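Local coordinates for protein CRISPR-associated endonuclease Cas1 (PDB 4XTK) that probably acts as a metal-dependent double-stranded DNA endonuclease in CRISPR adaptive immunity, working as a homodimer that joins with Cas2, at residues S89-L94 against H212-I217; R65-F70 against R84-S89; M8-L13 against V42-V47. All blocks are in the same frame, centred on the assembly; numbering follows the deposited sequence.

Contact 1 of 3, residues S89-L94 against H212-I217; sequences SGFLIL and HLDPRI
Phe-91 and Asp-214 both carry CG anti to the backbone N (chi1 -171° in each), which swings the Phe-91 ring edge back toward 212-217 and brings the carboxylate to meet it. That edge receives His-212 O at CD1 (3.3 Å) and, in the ring plane, Asp-214 OD2 at CZ (3.6 Å). The one hydrogen bond across the contact runs from Leu-92 N to His-212 O (2.9 Å, 158° at the hydrogen), within the carbonyl plane. The His-212 ring offers one face to Ser-89 O. Beyond the ring, Ile-93 CD1 rests 3.6 Å from Asp-214 CB and, crossing at about a right angle, 3.6 Å from Ile-217 CD1. Asp-214 is fixed by Arg-216, which grips it side-on: NE reaches OD1 (3.0 Å) and NH2 reaches OD2 (2.6 Å), both on syn lone pairs, while Arg-216 N closes an Asx turn on OD1. Arg-216 NH2 also bridges to Asp-214 OD2 of the second subunit, so the pair belongs to the dimer interface, where Phe-91 meets Phe-225 of that subunit edge-to-face. Leu-92 stands at the N-cap position of helix 93-101, whose Gln-96 accepts from Asp-214 N, and Leu-213 touches helices 188-208 and 301-316.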
loop_
_atom_site.group_PDB
_atom_site.type_symbol
_atom_site.label_atom_id
_atom_site.label_comp_id
_atom_site.label_asym_id
_atom_site.label_seq_id
_atom_site.Cartn_x
_atom_site.Cartn_y
_atom_site.Cartn_z
ATOM N N SER E 89 -9.667 -5.691 -5.911
ATOM C CA SER E 89 -8.607 -6.342 -5.150
ATOM C C SER E 89 -9.130 -6.976 -3.873
ATOM O O SER E 89 -8.408 -7.716 -3.207
ATOM C CB SER E 89 -7.506 -5.348 -4.806
ATOM O OG SER E 89 -7.943 -4.466 -3.788
ATOM N N GLY E 90 -10.379 -6.677 -3.529
ATOM C CA GLY E 90 -10.980 -7.198 -2.313
ATOM C C GLY E 90 -10.307 -6.688 -1.053
ATOM O O GLY E 90 -10.461 -7.266 0.022
ATOM N N PHE E 91 -9.556 -5.601 -1.194
ATOM C CA PHE E 91 -8.887 -4.956 -0.077
ATOM C C PHE E 91 -9.900 -4.615 1.021
ATOM O O PHE E 91 -10.939 -4.005 0.765
ATOM C CB PHE E 91 -8.152 -3.711 -0.585
ATOM C CG PHE E 91 -7.253 -3.080 0.421
ATOM C CD1 PHE E 91 -6.552 -3.858 1.323
ATOM C CD2 PHE E 91 -7.067 -1.711 0.435
ATOM C CE1 PHE E 91 -5.707 -3.277 2.253
ATOM C CE2 PHE E 91 -6.224 -1.123 1.353
ATOM C CZ PHE E 91 -5.541 -1.908 2.266
ATOM N N LEU E 92 -9.596 -5.040 2.240
ATOM C CA LEU E 92 -10.556 -5.021 3.343
ATOM C C LEU E 92 -10.495 -3.791 4.264
ATOM O O LEU E 92 -11.152 -3.767 5.306
ATOM C CB LEU E 92 -10.379 -6.288 4.171
ATOM C CG LEU E 92 -10.684 -7.557 3.383
ATOM C CD1 LEU E 92 -10.176 -8.782 4.133
ATOM C CD2 LEU E 92 -12.187 -7.665 3.107
ATOM N N ILE E 93 -9.697 -2.796 3.898
ATOM C CA ILE E 93 -9.466 -1.645 4.763
ATOM C C ILE E 93 -10.769 -0.980 5.258
ATOM O O ILE E 93 -10.886 -0.646 6.439
ATOM C CB ILE E 93 -8.554 -0.597 4.052
ATOM C CG1 ILE E 93 -8.164 0.521 5.015
ATOM C CG2 ILE E 93 -9.189 -0.045 2.783
ATOM C CD1 ILE E 93 -7.321 0.050 6.163
ATOM N N LEU E 94 -11.759 -0.835 4.382
ATOM C CA LEU E 94 -13.017 -0.205 4.765
ATOM C C LEU E 94 -13.810 -1.098 5.705
ATOM O O LEU E 94 -14.441 -0.609 6.649
ATOM C CB LEU E 94 -13.857 0.135 3.530
ATOM C CG LEU E 94 -13.202 1.122 2.557
ATOM C CD1 LEU E 94 -14.143 1.472 1.421
ATOM C CD2 LEU E 94 -12.715 2.378 3.268
ATOM N N HIS E 212 -5.554 -9.745 1.949
ATOM C CA HIS E 212 -6.358 -8.575 1.624
ATOM C C HIS E 212 -6.559 -7.689 2.850
ATOM O O HIS E 212 -7.285 -6.692 2.791
ATOM C CB HIS E 212 -7.717 -8.995 1.060
ATOM C CG HIS E 212 -7.634 -9.720 -0.243
ATOM N ND1 HIS E 212 -8.467 -10.771 -0.560
ATOM C CD2 HIS E 212 -6.827 -9.545 -1.315
ATOM C CE1 HIS E 212 -8.171 -11.220 -1.769
ATOM N NE2 HIS E 212 -7.179 -10.491 -2.249
ATOM N N LEU E 213 -5.934 -8.074 3.962
ATOM C CA LEU E 213 -6.021 -7.313 5.208
ATOM C C LEU E 213 -5.019 -6.172 5.241
ATOM O O LEU E 213 -3.954 -6.256 4.640
ATOM C CB LEU E 213 -5.799 -8.227 6.413
ATOM C CG LEU E 213 -6.857 -9.300 6.682
ATOM C CD1 LEU E 213 -6.254 -10.475 7.455
ATOM C CD2 LEU E 213 -8.029 -8.700 7.447
ATOM N N ASP E 214 -5.378 -5.092 5.926
ATOM C CA ASP E 214 -4.412 -4.048 6.243
ATOM C C ASP E 214 -3.953 -4.190 7.692
ATOM O O ASP E 214 -4.774 -4.234 8.617
ATOM C CB ASP E 214 -4.991 -2.656 6.008
ATOM C CG ASP E 214 -3.937 -1.566 6.112
ATOM O OD1 ASP E 214 -3.516 -1.248 7.244
ATOM O OD2 ASP E 214 -3.523 -1.027 5.064
ATOM N N PRO E 215 -2.630 -4.267 7.886
ATOM C CA PRO E 215 -1.951 -4.475 9.172
ATOM C C PRO E 215 -2.047 -3.283 10.129
ATOM O O PRO E 215 -1.769 -3.447 11.316
ATOM C CB PRO E 215 -0.499 -4.711 8.756
ATOM C CG PRO E 215 -0.354 -3.932 7.505
ATOM C CD PRO E 215 -1.668 -4.054 6.792
ATOM N N ARG E 216 -2.426 -2.111 9.624
ATOM C CA ARG E 216 -2.432 -0.903 10.452
ATOM C C ARG E 216 -3.663 -0.770 11.340
ATOM O O ARG E 216 -3.694 0.073 12.227
ATOM C CB ARG E 216 -2.291 0.337 9.576
ATOM C CG ARG E 216 -0.901 0.453 9.003
ATOM C CD ARG E 216 -0.822 1.456 7.887
ATOM N NE ARG E 216 -1.632 1.072 6.741
ATOM C CZ ARG E 216 -1.529 1.650 5.550
ATOM N NH1 ARG E 216 -0.637 2.616 5.365
ATOM N NH2 ARG E 216 -2.304 1.263 4.547
ATOM N N ILE E 217 -4.667 -1.608 11.118
ATOM C CA ILE E 217 -5.832 -1.604 11.987
ATOM C C ILE E 217 -5.943 -2.905 12.765
ATOM O O ILE E 217 -6.172 -3.954 12.182
ATOM C CB ILE E 217 -7.139 -1.372 11.191
ATOM C CG1 ILE E 217 -7.104 -0.013 10.493
ATOM C CG2 ILE E 217 -8.340 -1.465 12.102
ATOM C CD1 ILE E 217 -8.319 0.260 9.643
#

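Contact 2 of 3, residues R65-F70 against R84-S89; sequences RIPIHF and REYLNS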
loop_
_atom_site.group_PDB
_atom_site.type_symbol
_atom_site.label_atom_id
_atom_site.label_comp_id
_atom_site.label_asym_id
_atom_site.label_seq_id
_atom_site.Cartn_x
_atom_site.Cartn_y
_atom_site.Cartn_z
ATOM N N ARG E 65 -5.525 -5.926 -16.478
ATOM C CA ARG E 65 -5.917 -5.340 -15.203
ATOM C C ARG E 65 -5.498 -6.241 -14.037
ATOM O O ARG E 65 -6.216 -6.388 -13.045
ATOM C CB ARG E 65 -7.421 -5.063 -15.203
ATOM C CG ARG E 65 -7.810 -4.081 -16.308
ATOM C CD ARG E 65 -9.309 -3.854 -16.457
ATOM N NE ARG E 65 -9.561 -2.812 -17.452
ATOM C CZ ARG E 65 -10.764 -2.362 -17.797
ATOM N NH1 ARG E 65 -11.855 -2.856 -17.229
ATOM N NH2 ARG E 65 -10.877 -1.411 -18.714
ATOM N N ILE E 66 -4.311 -6.826 -14.181
ATOM C CA ILE E 66 -3.733 -7.722 -13.187
ATOM C C ILE E 66 -2.521 -7.103 -12.514
ATOM O O ILE E 66 -1.477 -6.930 -13.149
ATOM C CB ILE E 66 -3.291 -9.054 -13.820
ATOM C CG1 ILE E 66 -4.486 -9.788 -14.429
ATOM C CG2 ILE E 66 -2.558 -9.911 -12.802
ATOM C CD1 ILE E 66 -4.102 -11.005 -15.229
ATOM N N PRO E 67 -2.640 -6.776 -11.221
ATOM C CA PRO E 67 -1.468 -6.263 -10.517
ATOM C C PRO E 67 -0.524 -7.393 -10.157
ATOM O O PRO E 67 -0.935 -8.555 -10.073
ATOM C CB PRO E 67 -2.062 -5.607 -9.267
ATOM C CG PRO E 67 -3.446 -6.159 -9.132
ATOM C CD PRO E 67 -3.743 -7.057 -10.297
ATOM N N ILE E 68 0.742 -7.054 -9.967
ATOM C CA ILE E 68 1.732 -8.049 -9.594
ATOM C C ILE E 68 2.459 -7.571 -8.342
ATOM O O ILE E 68 3.001 -6.461 -8.301
ATOM C CB ILE E 68 2.714 -8.334 -10.762
ATOM C CG1 ILE E 68 3.820 -9.294 -10.338
ATOM C CG2 ILE E 68 3.319 -7.053 -11.320
ATOM C CD1 ILE E 68 4.634 -9.774 -11.513
ATOM N N HIS E 69 2.417 -8.407 -7.305
ATOM C CA HIS E 69 3.044 -8.102 -6.021
ATOM C C HIS E 69 4.428 -8.738 -5.923
ATOM O O HIS E 69 4.628 -9.879 -6.339
ATOM C CB HIS E 69 2.178 -8.593 -4.859
ATOM C CG HIS E 69 0.753 -8.142 -4.926
ATOM N ND1 HIS E 69 0.374 -6.839 -4.686
ATOM C CD2 HIS E 69 -0.387 -8.826 -5.180
ATOM C CE1 HIS E 69 -0.938 -6.736 -4.807
ATOM N NE2 HIS E 69 -1.424 -7.927 -5.102
ATOM N N PHE E 70 5.378 -8.003 -5.355
ATOM C CA PHE E 70 6.748 -8.487 -5.248
ATOM C C PHE E 70 7.161 -8.725 -3.794
ATOM O O PHE E 70 6.887 -7.906 -2.914
ATOM C CB PHE E 70 7.709 -7.499 -5.923
ATOM C CG PHE E 70 7.510 -7.380 -7.408
ATOM C CD1 PHE E 70 8.142 -8.255 -8.274
ATOM C CD2 PHE E 70 6.683 -6.401 -7.937
ATOM C CE1 PHE E 70 7.960 -8.150 -9.640
ATOM C CE2 PHE E 70 6.496 -6.293 -9.302
ATOM C CZ PHE E 70 7.132 -7.166 -10.153
ATOM N N ARG E 84 -3.052 0.978 -14.206
ATOM C CA ARG E 84 -3.914 2.149 -14.145
ATOM C C ARG E 84 -5.261 1.765 -13.545
ATOM O O ARG E 84 -5.655 2.302 -12.515
ATOM C CB ARG E 84 -4.074 2.767 -15.534
ATOM C CG ARG E 84 -4.950 3.997 -15.579
ATOM C CD ARG E 84 -4.952 4.564 -16.983
ATOM N NE ARG E 84 -6.088 5.436 -17.253
ATOM C CZ ARG E 84 -7.320 5.000 -17.491
ATOM N NH1 ARG E 84 -7.575 3.698 -17.481
ATOM N NH2 ARG E 84 -8.300 5.864 -17.733
ATOM N N GLU E 85 -5.978 0.853 -14.190
ATOM C CA GLU E 85 -7.099 0.204 -13.526
ATOM C C GLU E 85 -6.829 -1.295 -13.404
ATOM O O GLU E 85 -6.239 -1.907 -14.288
ATOM C CB GLU E 85 -8.425 0.460 -14.259
ATOM C CG GLU E 85 -9.558 -0.454 -13.769
ATOM C CD GLU E 85 -10.955 0.089 -14.025
ATOM O OE1 GLU E 85 -11.084 1.250 -14.470
ATOM O OE2 GLU E 85 -11.928 -0.649 -13.755
ATOM N N TYR E 86 -7.246 -1.880 -12.289
ATOM C CA TYR E 86 -7.046 -3.304 -12.069
ATOM C C TYR E 86 -8.315 -3.952 -11.527
ATOM O O TYR E 86 -9.219 -3.262 -11.065
ATOM C CB TYR E 86 -5.864 -3.535 -11.121
ATOM C CG TYR E 86 -5.857 -2.630 -9.907
ATOM C CD1 TYR E 86 -6.534 -2.983 -8.749
ATOM C CD2 TYR E 86 -5.173 -1.419 -9.922
ATOM C CE1 TYR E 86 -6.530 -2.162 -7.639
ATOM C CE2 TYR E 86 -5.161 -0.592 -8.815
ATOM C CZ TYR E 86 -5.845 -0.966 -7.677
ATOM O OH TYR E 86 -5.846 -0.149 -6.568
ATOM N N LEU E 87 -8.378 -5.278 -11.604
ATOM C CA LEU E 87 -9.497 -6.045 -11.068
ATOM C C LEU E 87 -9.698 -5.741 -9.589
ATOM O O LEU E 87 -8.730 -5.451 -8.885
ATOM C CB LEU E 87 -9.256 -7.539 -11.259
ATOM C CG LEU E 87 -9.055 -7.998 -12.701
ATOM C CD1 LEU E 87 -8.527 -9.419 -12.730
ATOM C CD2 LEU E 87 -10.354 -7.897 -13.469
ATOM N N ASN E 88 -10.945 -5.814 -9.124
ATOM C CA ASN E 88 -11.265 -5.532 -7.724
ATOM C C ASN E 88 -10.367 -6.363 -6.821
ATOM O O ASN E 88 -10.311 -7.585 -6.943
ATOM C CB ASN E 88 -12.745 -5.828 -7.441
ATOM C CG ASN E 88 -13.170 -5.460 -6.019
ATOM O OD1 ASN E 88 -12.361 -5.438 -5.088
ATOM N ND2 ASN E 88 -14.452 -5.154 -5.853
ATOM N N SER E 89 -9.667 -5.691 -5.911
ATOM C CA SER E 89 -8.607 -6.342 -5.150
ATOM C C SER E 89 -9.130 -6.976 -3.873
ATOM O O SER E 89 -8.408 -7.716 -3.207
ATOM C CB SER E 89 -7.506 -5.348 -4.806
ATOM O OG SER E 89 -7.943 -4.466 -3.788
#
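The guanidinium of Arg-65 has the Glu-85 side chain over one face, with CG 4.3 Å above the plane and offset toward the rim, and the guanidinium and carboxylate planes only 23° apart. Glu-85 OE2 also sits over that face, 4.1 Å from Arg-65 NH1 and well out of the plane, so no N-H points at it; the two charges probably attract through space, but the geometry does not make a salt bridge. Structurally the contact is built on a helix C-terminus: Arg-65, with its positive phi of 59°, ends helix 55-63 in a Schellman motif, and the chain then runs through Ile-66 and Pro-67 into strand 68-71 of the N-terminal beta domain. Against this turn lies the loop that leaves strand 77-83 for helix 93-101, where the beta domain passes into the helical one.

The Arg-65 side chain runs extended from CG to NE and crosses Glu-85 obliquely, its CG lying 3.4 Å from Glu-85 O. Apolar contact is sparse. Pro-67 CG approaches Tyr-86 CB at 4.1 Å, the two side chains meeting at about a right angle, and Tyr-86 carries its ring away from 65-70 because CG stands between the backbone N and the carbonyl carbon. Ile-66 CG1 is a looser neighbour of Leu-87 CD1 at 4.4 Å.

The second subunit also reaches this loop: Tyr-86 packs on Arg-227 of that chain, and the backbone of Arg-84 and Tyr-86 is hydrogen-bonded to it. Within the subunit, Tyr-86 also meets the ring of Tyr-82, and Leu-87 touches Met-8.

One nearly straight bond joins the backbones: Leu-87 N donates to Arg-65 O at 2.8 Å, 169° at the hydrogen, on a carbonyl lone pair.

Contact 3 of 3, residues M8-L13 against V42-V47; sequences MESVYL and VMDIKV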
loop_
_atom_site.group_PDB
_atom_site.type_symbol
_atom_site.label_atom_id
_atom_site.label_comp_id
_atom_site.label_asym_id
_atom_site.label_seq_id
_atom_site.Cartn_x
_atom_site.Cartn_y
_atom_site.Cartn_z
ATOM N N MET E 8 -11.763 -15.644 -8.191
ATOM C CA MET E 8 -10.607 -15.558 -9.059
ATOM C C MET E 8 -9.369 -16.060 -8.327
ATOM O O MET E 8 -9.444 -16.516 -7.186
ATOM C CB MET E 8 -10.417 -14.135 -9.571
ATOM C CG MET E 8 -11.503 -13.714 -10.545
ATOM S SD MET E 8 -11.078 -12.195 -11.409
ATOM C CE MET E 8 -9.815 -12.783 -12.529
ATOM N N GLU E 9 -8.224 -15.990 -8.987
ATOM C CA GLU E 9 -7.084 -16.749 -8.518
ATOM C C GLU E 9 -5.873 -15.862 -8.252
ATOM O O GLU E 9 -5.615 -14.891 -8.966
ATOM C CB GLU E 9 -6.745 -17.837 -9.539
ATOM C CG GLU E 9 -6.246 -19.130 -8.928
ATOM C CD GLU E 9 -5.542 -20.021 -9.933
ATOM O OE1 GLU E 9 -5.745 -19.809 -11.147
ATOM O OE2 GLU E 9 -4.812 -20.944 -9.506
ATOM N N SER E 10 -5.147 -16.199 -7.197
ATOM C CA SER E 10 -3.894 -15.536 -6.886
ATOM C C SER E 10 -2.743 -16.466 -7.260
ATOM O O SER E 10 -2.586 -17.537 -6.672
ATOM C CB SER E 10 -3.830 -15.160 -5.404
ATOM O OG SER E 10 -2.823 -14.196 -5.157
ATOM N N VAL E 11 -1.950 -16.066 -8.249
ATOM C CA VAL E 11 -0.838 -16.892 -8.699
ATOM C C VAL E 11 0.405 -16.638 -7.859
ATOM O O VAL E 11 0.896 -15.513 -7.792
ATOM C CB VAL E 11 -0.503 -16.641 -10.184
ATOM C CG1 VAL E 11 0.738 -17.428 -10.593
ATOM C CG2 VAL E 11 -1.678 -17.020 -11.059
ATOM N N TYR E 12 0.901 -17.689 -7.214
ATOM C CA TYR E 12 2.147 -17.617 -6.459
ATOM C C TYR E 12 3.308 -18.154 -7.289
ATOM O O TYR E 12 3.359 -19.345 -7.602
ATOM C CB TYR E 12 2.036 -18.403 -5.147
ATOM C CG TYR E 12 1.250 -17.704 -4.063
ATOM C CD1 TYR E 12 -0.123 -17.534 -4.171
ATOM C CD2 TYR E 12 1.882 -17.218 -2.924
ATOM C CE1 TYR E 12 -0.845 -16.892 -3.182
ATOM C CE2 TYR E 12 1.168 -16.574 -1.928
ATOM C CZ TYR E 12 -0.197 -16.420 -2.062
ATOM O OH TYR E 12 -0.915 -15.781 -1.079
ATOM N N LEU E 13 4.237 -17.277 -7.651
ATOM C CA LEU E 13 5.436 -17.705 -8.359
ATOM C C LEU E 13 6.636 -17.761 -7.441
ATOM O O LEU E 13 7.153 -16.721 -7.032
ATOM C CB LEU E 13 5.744 -16.766 -9.520
ATOM C CG LEU E 13 4.779 -16.796 -10.692
ATOM C CD1 LEU E 13 5.285 -15.864 -11.766
ATOM C CD2 LEU E 13 4.657 -18.216 -11.214
ATOM N N VAL E 42 -7.163 -15.170 -13.252
ATOM C CA VAL E 42 -6.213 -14.598 -12.305
ATOM C C VAL E 42 -6.498 -13.146 -11.949
ATOM O O VAL E 42 -6.540 -12.285 -12.828
ATOM C CB VAL E 42 -4.784 -14.680 -12.856
ATOM C CG1 VAL E 42 -3.796 -14.048 -11.874
ATOM C CG2 VAL E 42 -4.429 -16.122 -13.144
ATOM N N MET E 43 -6.732 -12.871 -10.670
ATOM C CA MET E 43 -6.843 -11.480 -10.229
ATOM C C MET E 43 -5.508 -10.817 -9.902
ATOM O O MET E 43 -5.383 -9.609 -10.037
ATOM C CB MET E 43 -7.789 -11.359 -9.040
ATOM C CG MET E 43 -7.344 -12.034 -7.776
ATOM S SD MET E 43 -8.455 -11.505 -6.470
ATOM C CE MET E 43 -8.110 -9.746 -6.444
ATOM N N ASP E 44 -4.520 -11.582 -9.448
ATOM C CA ASP E 44 -3.209 -10.995 -9.176
ATOM C C ASP E 44 -2.077 -12.019 -9.149
ATOM O O ASP E 44 -2.312 -13.221 -9.022
ATOM C CB ASP E 44 -3.235 -10.233 -7.852
ATOM C CG ASP E 44 -3.370 -11.148 -6.663
ATOM O OD1 ASP E 44 -4.266 -12.018 -6.679
ATOM O OD2 ASP E 44 -2.571 -11.007 -5.717
ATOM N N ILE E 45 -0.846 -11.524 -9.256
ATOM C CA ILE E 45 0.339 -12.372 -9.209
ATOM C C ILE E 45 1.293 -11.982 -8.077
ATOM O O ILE E 45 1.648 -10.815 -7.926
ATOM C CB ILE E 45 1.104 -12.320 -10.543
ATOM C CG1 ILE E 45 0.196 -12.757 -11.696
ATOM C CG2 ILE E 45 2.342 -13.199 -10.485
ATOM C CD1 ILE E 45 0.741 -12.410 -13.063
ATOM N N LYS E 46 1.710 -12.967 -7.288
ATOM C CA LYS E 46 2.684 -12.753 -6.220
ATOM C C LYS E 46 4.030 -13.424 -6.531
ATOM O O LYS E 46 4.126 -14.651 -6.591
ATOM C CB LYS E 46 2.141 -13.277 -4.890
ATOM C CG LYS E 46 0.887 -12.573 -4.380
ATOM C CD LYS E 46 0.325 -13.334 -3.184
ATOM C CE LYS E 46 -1.037 -12.830 -2.723
ATOM N NZ LYS E 46 -1.257 -11.384 -3.003
ATOM N N VAL E 47 5.067 -12.610 -6.700
ATOM C CA VAL E 47 6.387 -13.083 -7.108
ATOM C C VAL E 47 7.373 -13.194 -5.947
ATOM O O VAL E 47 7.782 -12.186 -5.376
ATOM C CB VAL E 47 6.995 -12.145 -8.165
ATOM C CG1 VAL E 47 8.414 -12.578 -8.508
ATOM C CG2 VAL E 47 6.127 -12.114 -9.393
#
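Backbone hydrogen bonds define a parallel strand pair, 9-13 beside 44-47, with axes 4.7 Å apart and directions differing by 20°. Within this chain 9-13 is an outermost strand of a mixed four-stranded sheet, and 42-47 lies between it and strand 68-71. Lys-46 sits astride Val-11 and Leu-13: its N donates to Val-11 O at 2.7 Å, nearly along the C=O axis, and its O accepts from Leu-13 N at 2.8 Å. Val-11 N in turn donates to Asp-44 O at 3.0 Å. Further toward the N terminus the pairing slips by one residue between Glu-9 and Ser-10, a beta bulge. Met-43, where the chain turns a corner, is its extra residue, and its N donates to Glu-9 O, with 138° at the hydrogen.

Polar side chains collect on the face bearing Ser-10, Tyr-12, Asp-44 and Lys-46. Ser-10 OG donates to Asp-44 OD1 at 3.0 Å, meeting the carboxylate from above its plane. The other oxygen, OD2, takes Lys-46 NZ in a salt bridge at 3.0 Å, nearly along the C-O axis, the lysine bending at chi4 to get there.

Tyr-12 supplies a CH-pi contact on the same face. Lying alongside and pointing the same way, Lys-46 passes CD over the ring, 3.7 Å from its centroid and 28° off the normal.

Val-11, Leu-13, Val-42 and Ile-45 make apolar contacts on the face they share with Glu-9. Val-11 CG2 meets Val-42 CG2 at 3.6 Å, crossing at about a right angle, and Leu-13 CD1 approaches Ile-45 CG2.

The chemistry is therefore two-sided. Aliphatic Val-11 and Leu-13 pack toward Ile-37 of strand 34-37, whereas on the other face Asp-44 probably balances the charge of the buried Lys-46, whose aliphatic part rests on tyrosine.

From the N terminus, contact 3 comes first, closing the 28 residues between 8-13 and 42-47, which hold strands 17-21, 26-29 and 34-37. Contact 2 then closes the short loop containing strand 77-83, and contact 1 closes a 117-residue, largely helical span. The three follow in series, neither nesting nor crossing. Contacts 3 and 2 meet in one sheet, where strands 42-47 and 68-71 are neighbours and His-69 N probably bonds to Ile-45 O (2.6 Å). Ser-89 belongs to both contacts 2 and 1, carrying the chain from the beta domain to the helices, and Met-43 CE of contact 3 packs on its CA.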